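PDB 5OQR: condensin complex subunit 3 from Schizosaccharomyces pombe, which serves as a HEAT-repeat regulatory subunit of condensin, the complex required to convert interphase chromatin into condensed mitotic-like chromosomes. Local coordinates for residues F631-Q642 with D681-Y689; T548-K556 with A589-Y599. All coordinates share one frame; numbering follows the deposited sequence.

Contact 1 of 2, residues F631-Q642 with D681-Y689; sequences FPVYAFGAHENQ and DWTDNEKLY
Phe631 and Trp682 form an offset stack: the Phe631 ring lies over the six-membered ring of the indole, with centroids 4.4 Å apart and planes 19° from parallel. Phe631 CB covers the same face near its rim, 3.5 Å from Trp682 CZ2. Tyr612 of helix 601-613 also meets both residues.

A second aromatic pair is offset edge-to-face. The Phe636 ring turns its edge toward the face of Tyr689, planes 70° apart. Phe636 CB makes a CH-pi contact over the centre of the Tyr689 ring, 3.6 Å from Tyr689 CE2. Lys687 O lies over a face of the Phe636 ring, while Asp681 O and Tyr689 OH sit at its edge.

Three hydrogen bonds cross the contact, all to backbone carbonyls. Tyr689 N donates to Phe636 O at 3.2 Å. Gln642 is buried, and its chain, extended beyond CG (chi2 -171°), carries the amide to the turn after helix 669-682. Gln642 NE2 donates to Trp682 O and to Asp684 O, at 2.7 Å each. Both carbonyls are met from above their planes. Lys687 N reaches Asp684 O from the opposite face. Leu688 CG packs 3.5 Å from Gln642 OE1. A leucine in place of Gln642 would probably leave the carbonyls of Trp682 and Asp684 without this shared donor, and the turn less firmly tied to helix 639-661.

The Asp684 carboxylate accepts from Glu686 N in an Asx turn. The whole is helix-end packing in an alpha-solenoid: the bend between helices 621-635 and 639-661 meets the C-terminal end of helix 669-682 and the turn and loop that follow it.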
loop_
_atom_site.group_PDB
_atom_site.type_symbol
_atom_site.label_atom_id
_atom_site.label_comp_id
_atom_site.label_asym_id
_atom_site.label_seq_id
_atom_site.Cartn_x
_atom_site.Cartn_y
_atom_site.Cartn_z
ATOM N N PHE A 631 -7.575 -4.803 -12.153
ATOM C CA PHE A 631 -9.014 -5.060 -12.142
ATOM C C PHE A 631 -9.829 -3.805 -11.870
ATOM O O PHE A 631 -10.783 -3.540 -12.620
ATOM C CB PHE A 631 -9.335 -6.170 -11.135
ATOM C CG PHE A 631 -9.014 -7.553 -11.630
ATOM C CD1 PHE A 631 -9.594 -8.042 -12.786
ATOM C CD2 PHE A 631 -8.140 -8.367 -10.935
ATOM C CE1 PHE A 631 -9.301 -9.308 -13.245
ATOM C CE2 PHE A 631 -7.842 -9.637 -11.390
ATOM C CZ PHE A 631 -8.426 -10.107 -12.547
ATOM N N PRO A 632 -9.528 -2.994 -10.855
ATOM C CA PRO A 632 -10.295 -1.748 -10.690
ATOM C C PRO A 632 -10.162 -0.803 -11.872
ATOM O O PRO A 632 -11.149 -0.180 -12.277
ATOM C CB PRO A 632 -9.706 -1.144 -9.407
ATOM C CG PRO A 632 -9.065 -2.276 -8.704
ATOM C CD PRO A 632 -8.562 -3.191 -9.764
ATOM N N VAL A 633 -8.960 -0.678 -12.435
ATOM C CA VAL A 633 -8.748 0.223 -13.566
ATOM C C VAL A 633 -9.541 -0.255 -14.774
ATOM O O VAL A 633 -10.187 0.535 -15.472
ATOM C CB VAL A 633 -7.244 0.331 -13.882
ATOM C CG1 VAL A 633 -7.002 0.920 -15.272
ATOM C CG2 VAL A 633 -6.556 1.176 -12.837
ATOM N N TYR A 634 -9.489 -1.558 -15.046
ATOM C CA TYR A 634 -10.187 -2.110 -16.200
ATOM C C TYR A 634 -11.695 -2.095 -15.983
ATOM O O TYR A 634 -12.452 -1.632 -16.843
ATOM C CB TYR A 634 -9.684 -3.529 -16.462
ATOM C CG TYR A 634 -10.320 -4.232 -17.636
ATOM C CD1 TYR A 634 -11.376 -5.112 -17.451
ATOM C CD2 TYR A 634 -9.854 -4.033 -18.927
ATOM C CE1 TYR A 634 -11.956 -5.767 -18.516
ATOM C CE2 TYR A 634 -10.427 -4.685 -20.000
ATOM C CZ TYR A 634 -11.478 -5.550 -19.788
ATOM O OH TYR A 634 -12.052 -6.201 -20.852
ATOM N N ALA A 635 -12.147 -2.578 -14.825
ATOM C CA ALA A 635 -13.580 -2.700 -14.574
ATOM C C ALA A 635 -14.251 -1.336 -14.514
ATOM O O ALA A 635 -15.291 -1.117 -15.144
ATOM C CB ALA A 635 -13.817 -3.470 -13.275
ATOM N N PHE A 636 -13.675 -0.406 -13.757
ATOM C CA PHE A 636 -14.317 0.879 -13.513
ATOM C C PHE A 636 -14.047 1.903 -14.607
ATOM O O PHE A 636 -14.528 3.036 -14.500
ATOM C CB PHE A 636 -13.862 1.430 -12.163
ATOM C CG PHE A 636 -14.163 0.518 -11.010
ATOM C CD1 PHE A 636 -15.346 -0.200 -10.968
ATOM C CD2 PHE A 636 -13.261 0.371 -9.972
ATOM C CE1 PHE A 636 -15.627 -1.042 -9.913
ATOM C CE2 PHE A 636 -13.537 -0.471 -8.911
ATOM C CZ PHE A 636 -14.721 -1.178 -8.883
ATOM N N GLY A 637 -13.316 1.537 -15.652
ATOM C CA GLY A 637 -13.008 2.473 -16.713
ATOM C C GLY A 637 -14.120 2.619 -17.731
ATOM O O GLY A 637 -14.345 3.712 -18.257
ATOM N N ALA A 638 -14.825 1.528 -18.017
ATOM C CA ALA A 638 -15.850 1.542 -19.048
ATOM C C ALA A 638 -16.983 0.606 -18.659
ATOM O O ALA A 638 -16.766 -0.423 -18.013
ATOM C CB ALA A 638 -15.278 1.131 -20.409
ATOM N N HIS A 639 -18.201 0.980 -19.059
ATOM C CA HIS A 639 -19.348 0.099 -18.871
ATOM C C HIS A 639 -19.146 -1.228 -19.590
ATOM O O HIS A 639 -19.585 -2.279 -19.109
ATOM C CB HIS A 639 -20.619 0.783 -19.373
ATOM C CG HIS A 639 -21.735 -0.167 -19.679
ATOM N ND1 HIS A 639 -22.650 -0.573 -18.732
ATOM C CD2 HIS A 639 -22.080 -0.795 -20.828
ATOM C CE1 HIS A 639 -23.510 -1.408 -19.284
ATOM N NE2 HIS A 639 -23.186 -1.561 -20.555
ATOM N N GLU A 640 -18.485 -1.198 -20.749
ATOM C CA GLU A 640 -18.298 -2.416 -21.528
ATOM C C GLU A 640 -17.349 -3.385 -20.840
ATOM O O GLU A 640 -17.430 -4.595 -21.074
ATOM C CB GLU A 640 -17.780 -2.075 -22.924
ATOM C CG GLU A 640 -18.757 -1.294 -23.785
ATOM C CD GLU A 640 -18.847 0.170 -23.399
ATOM O OE1 GLU A 640 -18.089 0.599 -22.507
ATOM O OE2 GLU A 640 -19.681 0.894 -23.985
ATOM N N ASN A 641 -16.445 -2.882 -19.998
ATOM C CA ASN A 641 -15.539 -3.772 -19.282
ATOM C C ASN A 641 -16.265 -4.511 -18.169
ATOM O O ASN A 641 -16.003 -5.693 -17.927
ATOM C CB ASN A 641 -14.359 -2.984 -18.717
ATOM C CG ASN A 641 -13.403 -2.517 -19.791
ATOM O OD1 ASN A 641 -13.442 -2.994 -20.923
ATOM N ND2 ASN A 641 -12.530 -1.584 -19.440
ATOM N N GLN A 642 -17.180 -3.830 -17.477
ATOM C CA GLN A 642 -17.987 -4.503 -16.467
ATOM C C GLN A 642 -18.851 -5.586 -17.097
ATOM O O GLN A 642 -19.054 -6.651 -16.507
ATOM C CB GLN A 642 -18.851 -3.488 -15.722
ATOM C CG GLN A 642 -18.049 -2.429 -14.990
ATOM C CD GLN A 642 -18.901 -1.563 -14.084
ATOM O OE1 GLN A 642 -19.804 -0.869 -14.540
ATOM N NE2 GLN A 642 -18.615 -1.602 -12.791
ATOM N N ASP A 681 -18.545 -6.115 -6.898
ATOM C CA ASP A 681 -18.179 -4.704 -6.897
ATOM C C ASP A 681 -17.625 -4.284 -8.251
ATOM O O ASP A 681 -17.946 -3.200 -8.753
ATOM C CB ASP A 681 -17.164 -4.431 -5.791
ATOM C CG ASP A 681 -17.733 -4.676 -4.410
ATOM O OD1 ASP A 681 -17.132 -4.205 -3.422
ATOM O OD2 ASP A 681 -18.788 -5.335 -4.315
ATOM N N TRP A 682 -16.794 -5.131 -8.861
ATOM C CA TRP A 682 -16.245 -4.820 -10.177
ATOM C C TRP A 682 -17.340 -4.606 -11.209
ATOM O O TRP A 682 -17.169 -3.805 -12.136
ATOM C CB TRP A 682 -15.319 -5.944 -10.637
ATOM C CG TRP A 682 -14.069 -6.085 -9.828
ATOM C CD1 TRP A 682 -13.515 -5.156 -9.003
ATOM C CD2 TRP A 682 -13.216 -7.233 -9.768
ATOM N NE1 TRP A 682 -12.371 -5.651 -8.433
ATOM C CE2 TRP A 682 -12.165 -6.926 -8.887
ATOM C CE3 TRP A 682 -13.240 -8.491 -10.375
ATOM C CZ2 TRP A 682 -11.148 -7.831 -8.597
ATOM C CZ3 TRP A 682 -12.232 -9.384 -10.088
ATOM C CH2 TRP A 682 -11.200 -9.053 -9.207
ATOM N N THR A 683 -18.458 -5.310 -11.077
ATOM C CA THR A 683 -19.538 -5.244 -12.051
ATOM C C THR A 683 -20.620 -4.240 -11.674
ATOM O O THR A 683 -21.576 -4.070 -12.432
ATOM C CB THR A 683 -20.149 -6.636 -12.226
ATOM O OG1 THR A 683 -20.408 -7.210 -10.943
ATOM C CG2 THR A 683 -19.202 -7.546 -12.961
ATOM N N ASP A 684 -20.482 -3.559 -10.539
ATOM C CA ASP A 684 -21.477 -2.595 -10.087
ATOM C C ASP A 684 -21.359 -1.310 -10.901
ATOM O O ASP A 684 -20.302 -0.671 -10.914
ATOM C CB ASP A 684 -21.289 -2.315 -8.599
ATOM C CG ASP A 684 -22.382 -1.441 -8.020
ATOM O OD1 ASP A 684 -23.057 -0.722 -8.786
ATOM O OD2 ASP A 684 -22.561 -1.467 -6.786
ATOM N N ASN A 685 -22.449 -0.926 -11.567
ATOM C CA ASN A 685 -22.427 0.269 -12.405
ATOM C C ASN A 685 -22.178 1.527 -11.585
ATOM O O ASN A 685 -21.627 2.505 -12.102
ATOM C CB ASN A 685 -23.744 0.395 -13.171
ATOM C CG ASN A 685 -23.780 1.614 -14.069
ATOM O OD1 ASN A 685 -24.414 2.617 -13.746
ATOM N ND2 ASN A 685 -23.092 1.534 -15.201
ATOM N N GLU A 686 -22.577 1.527 -10.313
ATOM C CA GLU A 686 -22.395 2.707 -9.478
ATOM C C GLU A 686 -20.925 3.036 -9.256
ATOM O O GLU A 686 -20.598 4.194 -8.979
ATOM C CB GLU A 686 -23.089 2.500 -8.130
ATOM C CG GLU A 686 -23.059 3.714 -7.210
ATOM C CD GLU A 686 -23.857 4.883 -7.758
ATOM O OE1 GLU A 686 -24.619 4.682 -8.727
ATOM O OE2 GLU A 686 -23.724 6.001 -7.218
ATOM N N LYS A 687 -20.034 2.054 -9.378
ATOM C CA LYS A 687 -18.628 2.242 -9.049
ATOM C C LYS A 687 -17.789 2.696 -10.237
ATOM O O LYS A 687 -16.560 2.629 -10.165
ATOM C CB LYS A 687 -18.043 0.948 -8.479
ATOM C CG LYS A 687 -18.729 0.456 -7.220
ATOM C CD LYS A 687 -17.754 -0.290 -6.325
ATOM C CE LYS A 687 -18.469 -1.218 -5.361
ATOM N NZ LYS A 687 -19.506 -0.518 -4.558
ATOM N N LEU A 688 -18.413 3.148 -11.320
ATOM C CA LEU A 688 -17.650 3.658 -12.449
ATOM C C LEU A 688 -17.045 5.015 -12.111
ATOM O O LEU A 688 -17.687 5.862 -11.485
ATOM C CB LEU A 688 -18.535 3.776 -13.690
ATOM C CG LEU A 688 -18.880 2.481 -14.431
ATOM C CD1 LEU A 688 -19.868 2.755 -15.549
ATOM C CD2 LEU A 688 -17.635 1.822 -14.991
ATOM N N TYR A 689 -15.792 5.214 -12.526
ATOM C CA TYR A 689 -15.135 6.498 -12.308
ATOM C C TYR A 689 -15.852 7.611 -13.060
ATOM O O TYR A 689 -16.038 8.713 -12.532
ATOM C CB TYR A 689 -13.671 6.413 -12.742
ATOM C CG TYR A 689 -12.847 5.401 -11.971
ATOM C CD1 TYR A 689 -13.052 5.196 -10.614
ATOM C CD2 TYR A 689 -11.862 4.652 -12.604
ATOM C CE1 TYR A 689 -12.302 4.278 -9.907
ATOM C CE2 TYR A 689 -11.106 3.730 -11.910
ATOM C CZ TYR A 689 -11.328 3.544 -10.560
ATOM O OH TYR A 689 -10.574 2.622 -9.859
#

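Contact 2 of 2, residues T548-K556 with A589-Y599; sequences TDMLIQHGK and AIAKLLVILHY
Leu551 and Leu593 cross at about a right angle, with Leu551 CD1 4.0 Å from Leu593 CD2. Beside them, Ile552 CG1 is anti to the carbonyl carbon (chi1 -66°), and CD1 extends from it to meet Ile596 CD1 at 3.8 Å, again nearly at right angles. Ile552 CD1 also touches Lys592 CD. Leu597 sends CD2 against the Leu551 backbone, 3.6 Å from Leu551 O.

Thr548 CG2 packs on Leu593 and on the aliphatic chain of Lys592. Its hydroxyl is hydrogen-bonded to Ile544 O.

Leu551 CD1 lies over one face of the Tyr599 ring, toward the rim, and Lys556 CG lies at the edge, 3.7 Å from Tyr599 CD1. Lys556 then bends at chi3 (-46°). Lys556 NZ donates to His598 O at 3.0 Å and weakly to Leu597 O, just where helix 580-597 ends.

Another protein chain hydrogen-bonds through its backbone to Asp549 and Lys592. Segments 548-554 and 589-597 of helices 537-554 and 580-597 run nearly parallel, their axes 10° apart and 10.4 Å at closest approach. Such packing of parallel helices fits a HEAT-type alpha-solenoid, with 548-556 in HEAT repeat 8. Helix 563-574 packs against Ala589 and Leu593, and helix 601-613 against Ile590 and Leu594.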
loop_
_atom_site.group_PDB
_atom_site.type_symbol
_atom_site.label_atom_id
_atom_site.label_comp_id
_atom_site.label_asym_id
_atom_site.label_seq_id
_atom_site.Cartn_x
_atom_site.Cartn_y
_atom_site.Cartn_z
ATOM N N THR A 548 4.792 -8.754 -26.230
ATOM C CA THR A 548 3.822 -7.807 -25.696
ATOM C C THR A 548 4.079 -6.403 -26.224
ATOM O O THR A 548 3.139 -5.684 -26.581
ATOM C CB THR A 548 3.855 -7.815 -24.166
ATOM O OG1 THR A 548 3.551 -9.127 -23.685
ATOM C CG2 THR A 548 2.833 -6.842 -23.596
ATOM N N ASP A 549 5.347 -5.991 -26.280
ATOM C CA ASP A 549 5.659 -4.646 -26.747
ATOM C C ASP A 549 5.459 -4.506 -28.250
ATOM O O ASP A 549 5.072 -3.433 -28.721
ATOM C CB ASP A 549 7.090 -4.282 -26.359
ATOM C CG ASP A 549 7.209 -3.871 -24.904
ATOM O OD1 ASP A 549 6.246 -4.095 -24.141
ATOM O OD2 ASP A 549 8.264 -3.326 -24.522
ATOM N N MET A 550 5.710 -5.567 -29.016
ATOM C CA MET A 550 5.448 -5.509 -30.450
ATOM C C MET A 550 3.964 -5.308 -30.732
ATOM O O MET A 550 3.595 -4.578 -31.657
ATOM C CB MET A 550 5.959 -6.779 -31.130
ATOM C CG MET A 550 7.475 -6.888 -31.156
ATOM S SD MET A 550 8.107 -8.225 -32.188
ATOM C CE MET A 550 7.336 -9.638 -31.440
ATOM N N LEU A 551 3.095 -5.944 -29.941
ATOM C CA LEU A 551 1.658 -5.750 -30.110
ATOM C C LEU A 551 1.251 -4.324 -29.763
ATOM O O LEU A 551 0.547 -3.662 -30.533
ATOM C CB LEU A 551 0.889 -6.747 -29.245
ATOM C CG LEU A 551 0.869 -8.197 -29.731
ATOM C CD1 LEU A 551 0.370 -9.115 -28.638
ATOM C CD2 LEU A 551 0.005 -8.331 -30.965
ATOM N N ILE A 552 1.679 -3.838 -28.599
ATOM C CA ILE A 552 1.316 -2.491 -28.176
ATOM C C ILE A 552 1.872 -1.459 -29.148
ATOM O O ILE A 552 1.186 -0.498 -29.517
ATOM C CB ILE A 552 1.806 -2.242 -26.739
ATOM C CG1 ILE A 552 1.055 -3.152 -25.767
ATOM C CG2 ILE A 552 1.625 -0.780 -26.344
ATOM C CD1 ILE A 552 1.709 -3.278 -24.414
ATOM N N GLN A 553 3.122 -1.636 -29.574
ATOM C CA GLN A 553 3.755 -0.658 -30.451
ATOM C C GLN A 553 3.168 -0.714 -31.854
ATOM O O GLN A 553 2.701 0.301 -32.383
ATOM C CB GLN A 553 5.266 -0.895 -30.489
ATOM C CG GLN A 553 6.035 -0.002 -31.457
ATOM C CD GLN A 553 6.014 1.457 -31.052
ATOM O OE1 GLN A 553 5.978 1.784 -29.869
ATOM N NE2 GLN A 553 6.036 2.345 -32.038
ATOM N N HIS A 554 3.178 -1.892 -32.474
ATOM C CA HIS A 554 2.855 -2.014 -33.889
ATOM C C HIS A 554 1.382 -2.275 -34.160
ATOM O O HIS A 554 0.936 -2.071 -35.294
ATOM C CB HIS A 554 3.688 -3.133 -34.520
ATOM C CG HIS A 554 5.156 -2.854 -34.523
ATOM N ND1 HIS A 554 5.673 -1.608 -34.804
ATOM C CD2 HIS A 554 6.217 -3.652 -34.264
ATOM C CE1 HIS A 554 6.989 -1.653 -34.728
ATOM N NE2 HIS A 554 7.345 -2.881 -34.402
ATOM N N GLY A 555 0.627 -2.722 -33.171
ATOM C CA GLY A 555 -0.794 -2.923 -33.337
ATOM C C GLY A 555 -1.180 -4.392 -33.256
ATOM O O GLY A 555 -0.361 -5.300 -33.411
ATOM N N LYS A 556 -2.472 -4.612 -33.017
ATOM C CA LYS A 556 -3.010 -5.958 -32.862
ATOM C C LYS A 556 -3.150 -6.668 -34.203
ATOM O O LYS A 556 -2.856 -7.863 -34.310
ATOM C CB LYS A 556 -4.365 -5.875 -32.162
ATOM C CG LYS A 556 -4.900 -7.182 -31.629
ATOM C CD LYS A 556 -6.408 -7.121 -31.428
ATOM C CE LYS A 556 -6.850 -5.847 -30.715
ATOM N NZ LYS A 556 -8.310 -5.844 -30.443
ATOM N N ALA A 589 1.689 -8.624 -18.567
ATOM C CA ALA A 589 1.529 -8.481 -20.011
ATOM C C ALA A 589 0.058 -8.533 -20.407
ATOM O O ALA A 589 -0.426 -7.679 -21.157
ATOM C CB ALA A 589 2.319 -9.572 -20.730
ATOM N N ILE A 590 -0.667 -9.537 -19.913
ATOM C CA ILE A 590 -2.098 -9.640 -20.189
ATOM C C ILE A 590 -2.812 -8.364 -19.762
ATOM O O ILE A 590 -3.645 -7.821 -20.495
ATOM C CB ILE A 590 -2.681 -10.879 -19.486
ATOM C CG1 ILE A 590 -2.100 -12.151 -20.104
ATOM C CG2 ILE A 590 -4.204 -10.900 -19.581
ATOM C CD1 ILE A 590 -2.155 -13.352 -19.197
ATOM N N ALA A 591 -2.493 -7.870 -18.567
ATOM C CA ALA A 591 -3.172 -6.691 -18.041
ATOM C C ALA A 591 -3.063 -5.511 -18.999
ATOM O O ALA A 591 -4.060 -4.847 -19.294
ATOM C CB ALA A 591 -2.598 -6.326 -16.674
ATOM N N LYS A 592 -1.854 -5.226 -19.492
ATOM C CA LYS A 592 -1.689 -4.063 -20.359
ATOM C C LYS A 592 -2.242 -4.315 -21.756
ATOM O O LYS A 592 -2.753 -3.386 -22.389
ATOM C CB LYS A 592 -0.220 -3.632 -20.432
ATOM C CG LYS A 592 0.802 -4.749 -20.410
ATOM C CD LYS A 592 2.213 -4.236 -20.657
ATOM C CE LYS A 592 2.730 -3.410 -19.487
ATOM N NZ LYS A 592 4.082 -2.854 -19.770
ATOM N N LEU A 593 -2.164 -5.551 -22.252
ATOM C CA LEU A 593 -2.785 -5.861 -23.535
ATOM C C LEU A 593 -4.294 -5.642 -23.497
ATOM O O LEU A 593 -4.886 -5.229 -24.499
ATOM C CB LEU A 593 -2.479 -7.303 -23.941
ATOM C CG LEU A 593 -1.051 -7.639 -24.367
ATOM C CD1 LEU A 593 -0.940 -9.114 -24.690
ATOM C CD2 LEU A 593 -0.625 -6.808 -25.565
ATOM N N LEU A 594 -4.930 -5.910 -22.356
ATOM C CA LEU A 594 -6.371 -5.698 -22.242
ATOM C C LEU A 594 -6.708 -4.213 -22.198
ATOM O O LEU A 594 -7.555 -3.736 -22.962
ATOM C CB LEU A 594 -6.906 -6.412 -20.998
ATOM C CG LEU A 594 -7.578 -7.776 -21.196
ATOM C CD1 LEU A 594 -6.786 -8.680 -22.121
ATOM C CD2 LEU A 594 -7.767 -8.454 -19.853
ATOM N N VAL A 595 -6.055 -3.465 -21.312
ATOM C CA VAL A 595 -6.371 -2.049 -21.157
ATOM C C VAL A 595 -5.985 -1.266 -22.405
ATOM O O VAL A 595 -6.735 -0.399 -22.866
ATOM C CB VAL A 595 -5.673 -1.486 -19.906
ATOM C CG1 VAL A 595 -5.931 0.007 -19.774
ATOM C CG2 VAL A 595 -6.147 -2.217 -18.665
ATOM N N ILE A 596 -4.808 -1.546 -22.964
ATOM C CA ILE A 596 -4.300 -0.750 -24.076
ATOM C C ILE A 596 -4.960 -1.164 -25.383
ATOM O O ILE A 596 -5.384 -0.317 -26.176
ATOM C CB ILE A 596 -2.765 -0.874 -24.165
ATOM C CG1 ILE A 596 -2.104 -0.427 -22.858
ATOM C CG2 ILE A 596 -2.229 -0.039 -25.320
ATOM C CD1 ILE A 596 -0.646 -0.796 -22.768
ATOM N N LEU A 597 -5.054 -2.471 -25.628
ATOM C CA LEU A 597 -5.444 -2.991 -26.930
ATOM C C LEU A 597 -6.817 -3.647 -26.964
ATOM O O LEU A 597 -7.359 -3.832 -28.056
ATOM C CB LEU A 597 -4.407 -4.019 -27.410
ATOM C CG LEU A 597 -3.362 -3.573 -28.436
ATOM C CD1 LEU A 597 -2.731 -2.242 -28.076
ATOM C CD2 LEU A 597 -2.292 -4.641 -28.575
ATOM N N HIS A 598 -7.392 -3.995 -25.815
ATOM C CA HIS A 598 -8.546 -4.889 -25.766
ATOM C C HIS A 598 -8.238 -6.164 -26.547
ATOM O O HIS A 598 -8.881 -6.502 -27.541
ATOM C CB HIS A 598 -9.812 -4.208 -26.296
ATOM C CG HIS A 598 -10.428 -3.244 -25.332
ATOM N ND1 HIS A 598 -10.781 -3.599 -24.048
ATOM C CD2 HIS A 598 -10.763 -1.940 -25.467
ATOM C CE1 HIS A 598 -11.299 -2.553 -23.431
ATOM N NE2 HIS A 598 -11.301 -1.533 -24.270
ATOM N N TYR A 599 -7.215 -6.869 -26.071
ATOM C CA TYR A 599 -6.658 -8.029 -26.763
ATOM C C TYR A 599 -7.331 -9.283 -26.227
ATOM O O TYR A 599 -6.862 -9.913 -25.278
ATOM C CB TYR A 599 -5.146 -8.072 -26.578
ATOM C CG TYR A 599 -4.455 -9.241 -27.242
ATOM C CD1 TYR A 599 -4.212 -9.245 -28.606
ATOM C CD2 TYR A 599 -4.032 -10.333 -26.500
ATOM C CE1 TYR A 599 -3.579 -10.307 -29.215
ATOM C CE2 TYR A 599 -3.398 -11.401 -27.100
ATOM C CZ TYR A 599 -3.172 -11.382 -28.459
ATOM O OH TYR A 599 -2.539 -12.442 -29.065
#

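In the fold
Contact 2 comes first along the chain. It closes a loop of 32 residues, which includes helix 563-574, and brings the C-terminal ends of helices 537-554 and 580-597 together. The chain then passes through helix 601-613 and helix 621-635 to contact 1. This closes a second loop, of 38 residues, made of the rest of helix 639-661 and most of helix 669-682. The two loops follow in series and neither nest nor cross. The contact centres are about 20 Å apart, yet they touch: Tyr634 packs on Leu594, Val595 and His598, and Asn641 packs on His598. Contact 2 ties two alternate helices, and contact 1 ties the bend after helix 621-635 to helix 669-682 and the chain after it.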